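Local coordinates for glutaminase 1 (Escherichia coli, PDB 1U60), which catalyses the hydrolysis of L-glutamine to L-glutamate and ammonium as a homotetrameric enzyme of the glutaminase family, at residues A[125-128]-A[134-137]. Residues are numbered along the deposited sequence; the frame is centred on the assembly and turned at random.
Sequences SLIN and QRWQ
Arg135 brings NH1 of its guanidinium up to the carbonyl oxygens of Ser125 and Ile127, where helix 117-126 ends. This NH1 donates to Ile127 O at 2.8 Å; the bond is bent (135° at the hydrogen) and leaves the guanidinium plane by 31°. The same nitrogen also bonds to Thr124 O, and Ser125 O lies 3.2 Å from Arg135 NH1. A water accepts from Arg135 NH2 (3.2 Å) and lies in hydrogen-bonding reach of both Ser125 O and Ile127 O.

Arginine suits this place through reach and number of N-H groups: CG is anti to the backbone N (chi1 -174°), the chain runs extended and then bends at chi3, bringing NH1 to the carbonyls. NE forms a salt bridge with Glu187, which fixes the head from helix 185-195. Ile127 brings CB to 3.6 Å from Arg135 NH1, while the end of its branched side chain leads away from Arg135 to Leu75, Ala76 and Asp79 of helix 68-80.

The carbonyl oxygens where helix 117-126 gives way to loop would offer partial negative charge, which a cation probably favours, and the short connection to helix 132-147 is tied across by side-chain-to-backbone bonding.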
ATOM      1  N   SER A 125      -3.366 -18.482  14.840  1.00  8.75           N
ATOM      2  CA  SER A 125      -4.189 -18.818  16.000  1.00  9.72           C
ATOM      3  C   SER A 125      -5.694 -18.642  15.764  1.00 10.55           C
ATOM      4  O   SER A 125      -6.502 -19.194  16.537  1.00 11.91           O
ATOM      5  CB  SER A 125      -3.801 -17.941  17.222  1.00  8.71           C
ATOM      6  OG  SER A 125      -4.391 -16.634  17.176  1.00  8.66           O
ATOM      7  N   LEU A 126      -6.037 -17.855  14.751  1.00 10.49           N
ATOM      8  CA  LEU A 126      -7.420 -17.510  14.352  1.00 10.65           C
ATOM      9  C   LEU A 126      -8.105 -18.575  13.504  1.00 11.58           C
ATOM     10  O   LEU A 126      -9.337 -18.606  13.467  1.00 12.27           O
ATOM     11  CB  LEU A 126      -7.424 -16.168  13.592  1.00 12.31           C
ATOM     12  CG  LEU A 126      -8.741 -15.470  13.245  1.00 11.39           C
ATOM     13  CD1 LEU A 126      -9.663 -15.337  14.442  1.00 13.64           C
ATOM     14  CD2 LEU A 126      -8.480 -14.115  12.597  1.00 14.45           C
ATOM     15  N   ILE A 127      -7.328 -19.437  12.837  1.00 11.00           N
ATOM     16  CA  ILE A 127      -7.812 -20.555  12.000  1.00 13.88           C
ATOM     17  C   ILE A 127      -8.769 -21.448  12.812  1.00 13.18           C
ATOM     18  O   ILE A 127      -8.519 -21.682  13.982  1.00 13.48           O
ATOM     19  CB  ILE A 127      -6.475 -21.364  11.513  1.00 14.28           C
ATOM     20  CG1 ILE A 127      -5.709 -20.480  10.569  1.00 18.15           C
ATOM     21  CG2 ILE A 127      -6.676 -22.754  10.896  1.00 17.88           C
ATOM     22  CD1 ILE A 127      -6.517 -19.775   9.697  1.00 13.72           C
ATOM     23  N   ASN A 128      -9.848 -21.929  12.201  1.00 13.88           N
ATOM     24  CA  ASN A 128     -10.728 -22.898  12.877  1.00 14.86           C
ATOM     25  C   ASN A 128      -9.971 -24.233  13.076  1.00 14.40           C
ATOM     26  O   ASN A 128      -9.353 -24.772  12.158  1.00 14.91           O
ATOM     27  CB  ASN A 128     -11.962 -23.210  11.997  1.00 15.54           C
ATOM     28  CG  ASN A 128     -12.980 -22.082  11.899  1.00 19.48           C
ATOM     29  OD1 ASN A 128     -13.845 -22.133  11.012  1.00 28.39           O
ATOM     30  ND2 ASN A 128     -12.963 -21.152  12.826  1.00 20.64           N
ATOM     31  N   GLN A 134      -4.889 -30.636  13.921  1.00 13.90           N
ATOM     32  CA  GLN A 134      -5.849 -30.224  12.913  1.00 12.67           C
ATOM     33  C   GLN A 134      -5.482 -28.830  12.395  1.00 12.33           C
ATOM     34  O   GLN A 134      -5.594 -28.587  11.192  1.00 11.08           O
ATOM     35  CB  GLN A 134      -7.260 -30.190  13.463  1.00 13.73           C
ATOM     36  CG  GLN A 134      -8.276 -29.753  12.432  1.00 16.03           C
ATOM     37  CD  GLN A 134      -9.713 -29.906  12.884  1.00 18.05           C
ATOM     38  OE1 GLN A 134     -10.089 -29.376  13.911  1.00 17.24           O
ATOM     39  NE2 GLN A 134     -10.532 -30.554  12.070  1.00 21.56           N
ATOM     40  N   ARG A 135      -5.053 -27.955  13.300  1.00 10.61           N
ATOM     41  CA  ARG A 135      -4.655 -26.598  12.908  1.00 10.38           C
ATOM     42  C   ARG A 135      -3.554 -26.696  11.841  1.00 10.72           C
ATOM     43  O   ARG A 135      -3.617 -26.046  10.810  1.00 10.41           O
ATOM     44  CB  ARG A 135      -4.196 -25.790  14.112  1.00  9.22           C
ATOM     45  CG  ARG A 135      -3.897 -24.305  13.817  1.00 11.00           C
ATOM     46  CD  ARG A 135      -3.488 -23.496  15.070  1.00 10.62           C
ATOM     47  NE  ARG A 135      -4.552 -23.573  16.046  1.00 11.88           N
ATOM     48  CZ  ARG A 135      -5.685 -22.906  15.976  1.00 11.25           C
ATOM     49  NH1 ARG A 135      -5.920 -21.967  15.053  1.00 12.08           N
ATOM     50  NH2 ARG A 135      -6.588 -23.130  16.900  1.00 13.75           N
ATOM     51  N   TRP A 136      -2.593 -27.582  12.072  1.00 10.55           N
ATOM     52  CA  TRP A 136      -1.447 -27.757  11.160  1.00 10.63           C
ATOM     53  C   TRP A 136      -1.937 -28.372   9.874  1.00 10.55           C
ATOM     54  O   TRP A 136      -1.631 -27.889   8.799  1.00  9.59           O
ATOM     55  CB  TRP A 136      -0.308 -28.571  11.824  1.00 10.82           C
ATOM     56  CG  TRP A 136       0.702 -29.057  10.832  1.00 11.45           C
ATOM     57  CD1 TRP A 136       1.059 -30.379  10.564  1.00 10.78           C
ATOM     58  CD2 TRP A 136       1.384 -28.261   9.873  1.00  9.48           C
ATOM     59  NE1 TRP A 136       1.976 -30.402   9.538  1.00 12.10           N
ATOM     60  CE2 TRP A 136       2.191 -29.126   9.088  1.00  9.98           C
ATOM     61  CE3 TRP A 136       1.396 -26.879   9.576  1.00 10.29           C
ATOM     62  CZ2 TRP A 136       2.995 -28.655   8.045  1.00 10.39           C
ATOM     63  CZ3 TRP A 136       2.198 -26.429   8.554  1.00 11.04           C
ATOM     64  CH2 TRP A 136       2.981 -27.301   7.798  1.00  9.79           C
ATOM     65  N   GLN A 137      -2.737 -29.435   9.981  1.00  9.57           N
ATOM     66  CA  GLN A 137      -3.198 -30.141   8.797  1.00 10.94           C
ATOM     67  C   GLN A 137      -3.962 -29.196   7.864  1.00 10.41           C
ATOM     68  O   GLN A 137      -3.764 -29.267   6.662  1.00 10.24           O
ATOM     69  CB  GLN A 137      -4.067 -31.372   9.146  1.00 11.80           C
ATOM     70  CG  GLN A 137      -3.245 -32.577   9.613  1.00 15.34           C
ATOM     71  CD  GLN A 137      -2.087 -32.971   8.683  1.00 17.92           C
ATOM     72  OE1 GLN A 137      -2.289 -33.177   7.492  1.00 21.52           O
ATOM     73  NE2 GLN A 137      -0.889 -33.103   9.233  1.00 18.86           N
TER
HETATM   74  O   HOH W   1      -8.674 -20.725  16.949  1.00 33.98           O